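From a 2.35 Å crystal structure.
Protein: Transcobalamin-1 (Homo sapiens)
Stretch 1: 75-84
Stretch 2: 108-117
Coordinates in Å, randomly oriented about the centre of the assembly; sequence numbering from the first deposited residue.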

# COMPACT_ATOMS: atom_id res chain seq x y z
N MET A 75 -5.91 -8.99 15.19
CA MET A 75 -4.54 -8.84 14.70
C MET A 75 -3.58 -9.76 15.43
O MET A 75 -2.72 -10.39 14.82
CB MET A 75 -4.07 -7.39 14.81
CG MET A 75 -2.66 -7.19 14.25
SD MET A 75 -1.91 -5.62 14.71
CE MET A 75 -1.81 -5.78 16.49
N ILE A 76 -3.72 -9.82 16.75
CA ILE A 76 -2.87 -10.66 17.58
C ILE A 76 -3.03 -12.12 17.18
O ILE A 76 -2.04 -12.86 17.07
CB ILE A 76 -3.19 -10.50 19.08
CG1 ILE A 76 -2.92 -9.06 19.53
CG2 ILE A 76 -2.38 -11.48 19.92
CD1 ILE A 76 -1.49 -8.62 19.32
N GLN A 77 -4.27 -12.53 16.94
CA GLN A 77 -4.57 -13.89 16.50
C GLN A 77 -3.89 -14.18 15.16
O GLN A 77 -3.32 -15.25 14.97
CB GLN A 77 -6.08 -14.08 16.38
CG GLN A 77 -6.50 -15.47 15.92
CD GLN A 77 -8.00 -15.60 15.75
OE1 GLN A 77 -8.75 -14.65 15.97
NE2 GLN A 77 -8.45 -16.79 15.35
N GLN A 78 -3.95 -13.23 14.24
CA GLN A 78 -3.29 -13.38 12.95
C GLN A 78 -1.78 -13.46 13.11
O GLN A 78 -1.12 -14.28 12.48
CB GLN A 78 -3.65 -12.23 12.01
CG GLN A 78 -5.08 -12.25 11.51
CD GLN A 78 -5.38 -11.12 10.54
OE1 GLN A 78 -4.62 -10.14 10.45
NE2 GLN A 78 -6.47 -11.24 9.80
N ILE A 79 -1.23 -12.60 13.96
CA ILE A 79 0.21 -12.56 14.19
C ILE A 79 0.70 -13.85 14.83
O ILE A 79 1.68 -14.44 14.37
CB ILE A 79 0.61 -11.34 15.06
CG1 ILE A 79 0.39 -10.04 14.29
CG2 ILE A 79 2.06 -11.46 15.50
CD1 ILE A 79 0.66 -8.79 15.09
N LYS A 80 0.01 -14.30 15.87
CA LYS A 80 0.38 -15.54 16.54
C LYS A 80 0.27 -16.74 15.60
O LYS A 80 1.07 -17.67 15.67
CB LYS A 80 -0.46 -15.76 17.80
CG LYS A 80 -0.09 -14.85 18.96
CD LYS A 80 -0.91 -15.16 20.20
CE LYS A 80 -0.46 -14.32 21.39
NZ LYS A 80 -1.31 -14.56 22.59
N TYR A 81 -0.73 -16.71 14.72
CA TYR A 81 -0.93 -17.79 13.77
C TYR A 81 0.20 -17.86 12.75
O TYR A 81 0.79 -18.92 12.53
CB TYR A 81 -2.27 -17.65 13.05
CG TYR A 81 -2.42 -18.56 11.86
CD1 TYR A 81 -2.62 -19.92 12.03
CD2 TYR A 81 -2.37 -18.06 10.57
CE1 TYR A 81 -2.76 -20.76 10.94
CE2 TYR A 81 -2.50 -18.89 9.47
CZ TYR A 81 -2.70 -20.24 9.66
OH TYR A 81 -2.84 -21.07 8.57
N ASN A 82 0.51 -16.73 12.13
CA ASN A 82 1.56 -16.67 11.13
C ASN A 82 2.94 -16.97 11.70
O ASN A 82 3.75 -17.65 11.07
CB ASN A 82 1.57 -15.31 10.42
CG ASN A 82 0.42 -15.15 9.45
OD1 ASN A 82 0.49 -15.62 8.31
ND2 ASN A 82 -0.65 -14.50 9.88
N VAL A 83 3.21 -16.48 12.91
CA VAL A 83 4.50 -16.70 13.55
C VAL A 83 4.71 -18.17 13.90
O VAL A 83 5.80 -18.71 13.70
CB VAL A 83 4.67 -15.82 14.81
CG1 VAL A 83 5.80 -16.32 15.68
CG2 VAL A 83 4.90 -14.36 14.41
N LYS A 84 3.67 -18.82 14.40
CA LYS A 84 3.79 -20.17 14.93
C LYS A 84 3.74 -21.26 13.87
O LYS A 84 4.07 -22.42 14.16
CB LYS A 84 2.73 -20.43 16.00
CG LYS A 84 1.38 -20.88 15.45
CD LYS A 84 0.40 -21.18 16.57
CE LYS A 84 -0.86 -21.85 16.03
NZ LYS A 84 -0.58 -23.17 15.42
N ALA A 108 2.06 -3.74 26.13
CA ALA A 108 2.35 -5.15 26.41
C ALA A 108 2.53 -5.96 25.13
O ALA A 108 3.34 -6.89 25.08
CB ALA A 108 1.25 -5.75 27.28
N GLU A 109 1.78 -5.60 24.09
CA GLU A 109 1.83 -6.32 22.83
C GLU A 109 3.14 -6.08 22.07
O GLU A 109 3.52 -6.86 21.20
CB GLU A 109 0.63 -5.96 21.94
CG GLU A 109 -0.70 -6.55 22.41
CD GLU A 109 -1.26 -5.87 23.64
OE1 GLU A 109 -2.11 -6.48 24.33
OE2 GLU A 109 -0.86 -4.72 23.92
N GLU A 110 3.83 -5.00 22.42
CA GLU A 110 5.10 -4.66 21.80
C GLU A 110 6.18 -5.69 22.14
O GLU A 110 7.14 -5.86 21.39
CB GLU A 110 5.56 -3.27 22.23
CG GLU A 110 6.70 -2.71 21.40
CD GLU A 110 7.23 -1.40 21.95
OE1 GLU A 110 7.74 -0.59 21.15
OE2 GLU A 110 7.14 -1.19 23.17
N ASN A 111 6.00 -6.38 23.26
CA ASN A 111 6.91 -7.44 23.67
C ASN A 111 6.99 -8.58 22.65
O ASN A 111 8.00 -9.27 22.57
CB ASN A 111 6.52 -8.00 25.04
CG ASN A 111 7.07 -7.17 26.18
OD1 ASN A 111 6.50 -6.14 26.55
ND2 ASN A 111 8.19 -7.61 26.76
N LEU A 112 5.92 -8.77 21.89
CA LEU A 112 5.86 -9.83 20.89
C LEU A 112 6.96 -9.66 19.84
O LEU A 112 7.44 -10.64 19.27
CB LEU A 112 4.49 -9.87 20.20
CG LEU A 112 3.34 -10.62 20.89
CD1 LEU A 112 2.92 -9.95 22.18
CD2 LEU A 112 2.16 -10.75 19.94
N ILE A 113 7.34 -8.41 19.60
CA ILE A 113 8.41 -8.12 18.66
C ILE A 113 9.72 -8.72 19.14
O ILE A 113 10.46 -9.33 18.36
CB ILE A 113 8.60 -6.60 18.49
CG1 ILE A 113 7.31 -5.95 18.01
CG2 ILE A 113 9.75 -6.32 17.53
CD1 ILE A 113 7.37 -4.43 17.94
N TYR A 114 10.01 -8.54 20.42
CA TYR A 114 11.28 -8.98 20.97
C TYR A 114 11.23 -10.42 21.49
O TYR A 114 12.25 -11.09 21.57
CB TYR A 114 11.74 -8.01 22.06
CG TYR A 114 11.74 -6.57 21.59
CD1 TYR A 114 12.74 -6.10 20.76
CD2 TYR A 114 10.73 -5.70 21.96
CE1 TYR A 114 12.75 -4.79 20.32
CE2 TYR A 114 10.72 -4.39 21.53
CZ TYR A 114 11.73 -3.94 20.71
OH TYR A 114 11.73 -2.63 20.27
N ASP A 115 10.03 -10.88 21.83
CA ASP A 115 9.86 -12.26 22.28
C ASP A 115 9.90 -13.24 21.12
O ASP A 115 10.25 -14.41 21.29
CB ASP A 115 8.55 -12.42 23.06
CG ASP A 115 8.58 -11.72 24.41
OD1 ASP A 115 9.69 -11.52 24.95
OD2 ASP A 115 7.50 -11.38 24.93
N TYR A 116 9.55 -12.76 19.93
CA TYR A 116 9.56 -13.60 18.73
C TYR A 116 10.76 -13.29 17.84
O TYR A 116 10.96 -13.93 16.81
CB TYR A 116 8.27 -13.43 17.94
CG TYR A 116 7.02 -13.90 18.65
CD1 TYR A 116 7.07 -14.96 19.55
CD2 TYR A 116 5.80 -13.29 18.42
CE1 TYR A 116 5.93 -15.39 20.20
CE2 TYR A 116 4.65 -13.71 19.06
CZ TYR A 116 4.72 -14.77 19.95
OH TYR A 116 3.58 -15.19 20.60
N HIS A 117 11.54 -12.29 18.25
CA HIS A 117 12.70 -11.83 17.48
C HIS A 117 12.32 -11.43 16.05
O HIS A 117 13.00 -11.80 15.09
CB HIS A 117 13.82 -12.87 17.48
CG HIS A 117 14.49 -13.02 18.81
ND1 HIS A 117 15.73 -12.48 19.07
CD2 HIS A 117 14.10 -13.63 19.95
CE1 HIS A 117 16.07 -12.76 20.32
NE2 HIS A 117 15.10 -13.46 20.87

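Residues 75-84 form an unbroken stretch of α-helix, with backbone bonds such as Ile79 N to Met75 O (2.8 Å) and Val83 N to Ile79 O (2.9 Å). The second stretch is helical through 111-115 and leaves helical geometry at His117, whose phi is positive. The two run in the same direction: Ile76 lies nearest Glu109, Lys80 nearest Leu112 and Val83 nearest Tyr116, with CA-CA separations of 8.3, 9.0 and 7.9 Å. No hydrogen bond crosses between them, and the 290 Å² they bury rests on side-chain packing.

Ile76, Ile79 and Val83, spaced three and four residues apart, direct their CA-to-CB bonds toward the second stretch, where Glu109, Leu112 and Tyr116 follow a similar spacing. Ile76 adopts the mm rotamer, and its CD1 lies 3.8 Å from Glu109 CG and 4.3 Å from Leu112 CD2. The contact with Glu109 therefore uses the aliphatic part of the acid; with chi1 m and chi2 p, its carboxylate lies farther from Ile76 than CG does. Leu112, with chi1 m and chi2 p, an uncommon combination for leucine, brings CD2 within reach of both isoleucines, 4.3 Å from Ile76 CD1 and 4.5 Å from Ile79 CG2. Ile79 is mt; its CG2 makes the closest approach, with CD1 farther off at 5.4 Å from Leu112 CD2.

Tyr116 contributes the largest area, 72 Å². Its chi1 of -65° carries the ring across to the first helix, and Val83, with chi1 t, sets CG1 over one face. This methyl is 4.1 Å from the centroid of the Tyr116 ring and 15° off its normal, a CH-pi contact; the closest pair is Val83 CG1 and Tyr116 CG at 4.0 Å. The phenol end reaches Lys80, whose CG lies 4.0 Å from Tyr116 OH. With chi2 to chi4 all t, the lysine chain is extended and its methylenes, rather than the ammonium, approach the hydroxyl.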